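Local coordinates for C2 domain protein (Scophthalmus maximus, PDB 3W56) that binds calcium ions through a C2 domain and probably, as in the related domain of perforin, uses them to attach to phospholipid membranes, at residues Y45-C50 with E87-D92; E57-H62 with W69-S74. One frame throughout, in Å; residues are numbered along the deposited sequence.

Contact 1 joins two central strands of one sheet of the C2 beta-sandwich, whereas contact 2 closes the connection that leaves this sheet's edge strand 53-57 for strand 73-78 of the other sheet. Contact 1 is the more buried, and backbone bonds between strands carry it, with a lysine, histidine and glutamate cluster on one face. Contact 2 is irregular and more exposed: one carboxylate replaces strand pairing, and Thr58 with the rings of Trp69 and Phe73 supplies the buried part. Residues 57-62 and 69-74 lie within the chain loop closed by contact 1. The two contacts also touch directly, through Val46 and Thr58.

Contact 1 (Y45-C50 with E87-D92); sequences YVKVFC and EVHDED
Lys47 brings its CE over one face of the His89 imidazole. Lys47 CE makes a CH-pi contact there, 3.7 Å from the His89 ring centroid and displaced toward the rim near NE2. A lysine suits this place because its apolar carbons pack against the ring while NZ reaches water: one water bridges Lys47 NZ to Glu87 OE1, whose direct separation from NZ, 4.3 Å, is too long for a salt bridge. Glu87 OE1 also takes a hydrogen bond from His89 NE2 at 2.9 Å. It lies in the imidazole plane and receives the N-H on its anti lone pair, which fixes the rotation of the ring. Glu87 OE2 packs 3.4 Å from Phe49 CE2 and is paired with Arg85 in a salt bridge.

The CB of His89 rests over one face of the Tyr45 ring, 3.4 Å from its CE2. The two rings are nearly parallel, at 21°, but slid so far apart that they barely overlap. The tyrosine OH is hydrogen-bonded to Asp96, and Glu91 CB approaches CE2.

Behind these side chains, two antiparallel hydrogen-bonded pairs, Tyr45 with His89 and Lys47 with Glu87, supply four backbone bonds. Between them Val46 and Val88 form a non-hydrogen-bonded pair on the opposite face, their CG2 atoms 4.3 Å apart; compact beta-branched residues suit this buried surface. The second strand then runs into Asp90, Glu91 and Asp92, which bind calcium in this protein, though no ion is bound here; Asp90 OD1 is held by Asp43 N. In the four-stranded sheet, strand 53-57 flanks strand 44-50, strand 97-105 flanks strand 83-90, and Val48 meets Leu26 of strand 22-32 in the facing sheet.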
# COMPACT_ATOMS: atom_id res chain seq x y z
N TYR A 45 1.44 8.43 -2.63
CA TYR A 45 1.08 7.94 -1.34
C TYR A 45 0.28 6.67 -1.51
O TYR A 45 -0.24 6.36 -2.61
CB TYR A 45 0.33 9.02 -0.46
CG TYR A 45 -1.09 9.38 -0.91
CD1 TYR A 45 -2.18 8.87 -0.24
CD2 TYR A 45 -1.29 10.21 -1.98
CE1 TYR A 45 -3.50 9.17 -0.66
CE2 TYR A 45 -2.57 10.56 -2.38
CZ TYR A 45 -3.65 10.03 -1.72
OH TYR A 45 -4.96 10.35 -2.08
N VAL A 46 0.16 5.93 -0.42
CA VAL A 46 -0.52 4.63 -0.40
C VAL A 46 -1.68 4.56 0.58
O VAL A 46 -1.55 4.96 1.76
CB VAL A 46 0.50 3.50 -0.07
CG1 VAL A 46 -0.13 2.14 -0.24
CG2 VAL A 46 1.74 3.67 -0.97
N LYS A 47 -2.81 4.06 0.10
CA LYS A 47 -3.98 3.87 0.97
C LYS A 47 -4.07 2.42 1.29
O LYS A 47 -3.84 1.55 0.41
CB LYS A 47 -5.27 4.30 0.27
CG LYS A 47 -5.43 5.78 -0.03
CD LYS A 47 -6.98 6.06 -0.22
CE LYS A 47 -7.18 7.34 -0.99
NZ LYS A 47 -8.64 7.52 -1.38
N VAL A 48 -4.41 2.11 2.53
CA VAL A 48 -4.35 0.76 3.09
C VAL A 48 -5.66 0.42 3.76
O VAL A 48 -6.11 1.12 4.73
CB VAL A 48 -3.26 0.61 4.18
CG1 VAL A 48 -3.13 -0.79 4.67
CG2 VAL A 48 -1.92 1.08 3.60
N PHE A 49 -6.24 -0.65 3.25
CA PHE A 49 -7.47 -1.21 3.83
C PHE A 49 -7.23 -2.66 4.20
O PHE A 49 -6.54 -3.42 3.50
CB PHE A 49 -8.62 -1.16 2.81
CG PHE A 49 -8.86 0.21 2.23
CD1 PHE A 49 -9.82 1.05 2.76
CD2 PHE A 49 -8.07 0.66 1.17
CE1 PHE A 49 -10.03 2.33 2.20
CE2 PHE A 49 -8.26 1.90 0.58
CZ PHE A 49 -9.25 2.76 1.12
N CYS A 50 -7.81 -3.06 5.32
CA CYS A 50 -7.86 -4.47 5.63
C CYS A 50 -9.31 -4.86 5.73
O CYS A 50 -9.99 -4.46 6.71
CB CYS A 50 -7.18 -4.76 6.97
SG CYS A 50 -7.12 -6.53 7.24
N GLU A 87 -4.00 0.93 -2.33
CA GLU A 87 -4.13 1.81 -3.46
C GLU A 87 -2.96 2.78 -3.46
O GLU A 87 -2.66 3.40 -2.41
CB GLU A 87 -5.46 2.55 -3.42
CG GLU A 87 -6.65 1.65 -3.26
CD GLU A 87 -7.91 2.44 -3.03
OE1 GLU A 87 -7.83 3.69 -3.05
OE2 GLU A 87 -8.97 1.80 -2.79
N VAL A 88 -2.37 2.95 -4.63
CA VAL A 88 -1.33 3.95 -4.84
C VAL A 88 -1.96 5.16 -5.54
O VAL A 88 -2.57 5.03 -6.61
CB VAL A 88 -0.16 3.39 -5.63
CG1 VAL A 88 0.82 4.50 -5.95
CG2 VAL A 88 0.50 2.23 -4.83
N HIS A 89 -1.82 6.33 -4.93
CA HIS A 89 -2.37 7.57 -5.52
C HIS A 89 -1.33 8.62 -5.75
O HIS A 89 -0.26 8.64 -5.13
CB HIS A 89 -3.41 8.21 -4.62
CG HIS A 89 -4.61 7.36 -4.40
ND1 HIS A 89 -5.84 7.62 -5.00
CD2 HIS A 89 -4.79 6.26 -3.63
CE1 HIS A 89 -6.71 6.70 -4.61
NE2 HIS A 89 -6.10 5.87 -3.77
N ASP A 90 -1.65 9.51 -6.66
CA ASP A 90 -0.80 10.64 -6.99
C ASP A 90 -1.52 11.86 -6.51
O ASP A 90 -2.64 12.13 -6.95
CB ASP A 90 -0.62 10.63 -8.49
CG ASP A 90 0.31 11.72 -8.99
OD1 ASP A 90 0.78 12.58 -8.16
OD2 ASP A 90 0.57 11.69 -10.22
N GLU A 91 -0.94 12.56 -5.53
CA GLU A 91 -1.69 13.67 -4.93
C GLU A 91 -1.63 14.91 -5.79
O GLU A 91 -0.58 15.30 -6.30
CB GLU A 91 -1.15 14.01 -3.54
CG GLU A 91 -1.81 15.24 -2.93
CD GLU A 91 -1.08 15.76 -1.72
OE1 GLU A 91 -1.63 15.62 -0.60
OE2 GLU A 91 0.05 16.31 -1.90
N ASP A 92 -2.78 15.57 -5.93
CA ASP A 92 -2.78 16.86 -6.58
C ASP A 92 -3.74 17.78 -5.87
O ASP A 92 -4.47 17.34 -5.01
CB ASP A 92 -3.12 16.73 -8.06
CG ASP A 92 -2.54 17.86 -8.87
OD1 ASP A 92 -1.95 18.78 -8.25
OD2 ASP A 92 -2.68 17.81 -10.12
O HOH W 1 -9.79 5.61 -2.42

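Contact 2 (E57-H62 with W69-S74)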
# COMPACT_ATOMS: atom_id res chain seq x y z
N GLU A 57 -3.28 5.95 5.57
CA GLU A 57 -2.54 6.21 4.36
C GLU A 57 -1.17 6.67 4.75
O GLU A 57 -0.97 7.20 5.87
CB GLU A 57 -3.24 7.20 3.40
CG GLU A 57 -4.01 8.32 4.02
CD GLU A 57 -4.69 9.19 2.94
OE1 GLU A 57 -4.13 10.28 2.63
OE2 GLU A 57 -5.75 8.78 2.38
N THR A 58 -0.20 6.41 3.86
CA THR A 58 1.05 7.10 4.03
C THR A 58 0.99 8.61 3.80
O THR A 58 0.11 9.12 3.12
CB THR A 58 2.13 6.59 3.05
OG1 THR A 58 1.84 6.95 1.68
CG2 THR A 58 2.26 5.06 3.14
N SER A 59 2.04 9.27 4.29
CA SER A 59 2.39 10.60 3.83
C SER A 59 2.72 10.62 2.33
O SER A 59 2.96 9.59 1.67
CB SER A 59 3.53 11.19 4.70
OG SER A 59 4.79 10.49 4.46
N VAL A 60 2.64 11.80 1.74
CA VAL A 60 2.99 12.04 0.37
C VAL A 60 4.50 12.15 0.24
O VAL A 60 5.20 12.89 0.98
CB VAL A 60 2.31 13.29 -0.20
CG1 VAL A 60 2.75 13.49 -1.63
CG2 VAL A 60 0.81 13.14 -0.06
N ASN A 61 5.01 11.31 -0.64
CA ASN A 61 6.43 11.38 -0.98
C ASN A 61 6.57 12.18 -2.28
O ASN A 61 6.41 11.68 -3.41
CB ASN A 61 7.04 9.97 -0.99
CG ASN A 61 8.59 9.97 -0.99
OD1 ASN A 61 9.23 10.73 -1.72
ND2 ASN A 61 9.18 9.03 -0.25
N HIS A 62 6.85 13.47 -2.07
CA HIS A 62 6.79 14.47 -3.14
C HIS A 62 7.87 14.36 -4.21
O HIS A 62 9.04 14.08 -3.90
CB HIS A 62 6.86 15.86 -2.53
CG HIS A 62 5.62 16.26 -1.79
ND1 HIS A 62 5.53 16.27 -0.41
CD2 HIS A 62 4.39 16.62 -2.25
CE1 HIS A 62 4.32 16.65 -0.06
NE2 HIS A 62 3.61 16.86 -1.15
N TRP A 69 8.31 4.50 1.76
CA TRP A 69 7.69 5.13 2.95
C TRP A 69 8.14 4.46 4.22
O TRP A 69 8.32 3.19 4.33
CB TRP A 69 6.17 5.05 2.85
CG TRP A 69 5.62 5.84 1.68
CD1 TRP A 69 5.25 7.16 1.69
CD2 TRP A 69 5.43 5.39 0.33
NE1 TRP A 69 4.80 7.54 0.46
CE2 TRP A 69 4.89 6.49 -0.41
CE3 TRP A 69 5.64 4.18 -0.32
CZ2 TRP A 69 4.57 6.40 -1.76
CZ3 TRP A 69 5.25 4.08 -1.67
CH2 TRP A 69 4.73 5.19 -2.36
N THR A 70 8.25 5.29 5.27
CA THR A 70 8.62 4.77 6.60
C THR A 70 7.40 4.13 7.34
O THR A 70 7.58 3.25 8.16
CB THR A 70 9.10 5.93 7.56
OG1 THR A 70 8.11 6.96 7.61
CG2 THR A 70 10.35 6.55 7.03
N GLU A 71 6.24 4.58 6.90
CA GLU A 71 4.99 4.15 7.51
C GLU A 71 4.77 2.66 7.53
O GLU A 71 5.06 1.93 6.55
CB GLU A 71 3.77 4.90 7.03
CG GLU A 71 3.76 6.36 7.25
CD GLU A 71 4.41 7.20 6.18
OE1 GLU A 71 5.23 6.73 5.32
OE2 GLU A 71 4.06 8.38 6.17
N GLU A 72 4.32 2.18 8.66
CA GLU A 72 3.85 0.85 8.83
C GLU A 72 2.41 0.96 9.34
O GLU A 72 2.02 2.00 9.96
CB GLU A 72 4.75 0.05 9.73
CG GLU A 72 6.24 0.27 9.39
CD GLU A 72 7.14 -0.69 10.09
OE1 GLU A 72 8.30 -0.75 9.57
OE2 GLU A 72 6.70 -1.35 11.08
N PHE A 73 1.62 -0.07 9.06
CA PHE A 73 0.20 -0.07 9.39
C PHE A 73 -0.09 -1.35 10.11
O PHE A 73 0.28 -2.46 9.67
CB PHE A 73 -0.66 0.06 8.11
CG PHE A 73 -0.41 1.33 7.32
CD1 PHE A 73 -1.16 2.48 7.60
CD2 PHE A 73 0.63 1.40 6.36
CE1 PHE A 73 -0.96 3.65 6.94
CE2 PHE A 73 0.83 2.60 5.67
CZ PHE A 73 0.06 3.75 5.97
N SER A 74 -0.79 -1.24 11.25
CA SER A 74 -1.13 -2.46 11.92
C SER A 74 -2.65 -2.43 12.15
O SER A 74 -3.29 -1.35 12.33
CB SER A 74 -0.29 -2.68 13.22
OG SER A 74 0.93 -3.45 13.03
O HOH W 2 7.44 8.26 4.52
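Ser59 presents both its backbone N and its hydroxyl to a single oxygen of Glu71. Glu71 OE2 accepts from Ser59 N at 2.9 Å, met from above the carboxylate plane, and from Ser59 OG at 2.8 Å on its syn lone pair. A bend at chi2 (88°) turns the glutamate CD back toward Ser59. The other oxygen, OE1, accepts from a water that also takes the N-H of Thr70. An alanine in place of Glu71 would probably leave Ser59 N and OG without their shared acceptor and the hydroxyl free to turn.

Ser59 O is satisfied twice, by the hydroxyl of Thr58 and, weakly, by Trp69 NE1 at 3.0 Å with an angle of only 120°. Thr58 OG1 in turn accepts from Val46 N, so a threonine serves as donor and acceptor here. Its CB also makes a CH-pi contact over the five-membered ring of Trp69, 3.8 Å from the centroid. Phe73 turns its edge to the backbone, with CZ 3.4 Å from Thr58 N. The Asn61 amide oxygen is held by Asn64. Such a crossover between the two sheets belongs to the C2 beta-sandwich, and the loop between the two segments carries Asn63, which binds calcium in this protein, though no ion is bound here.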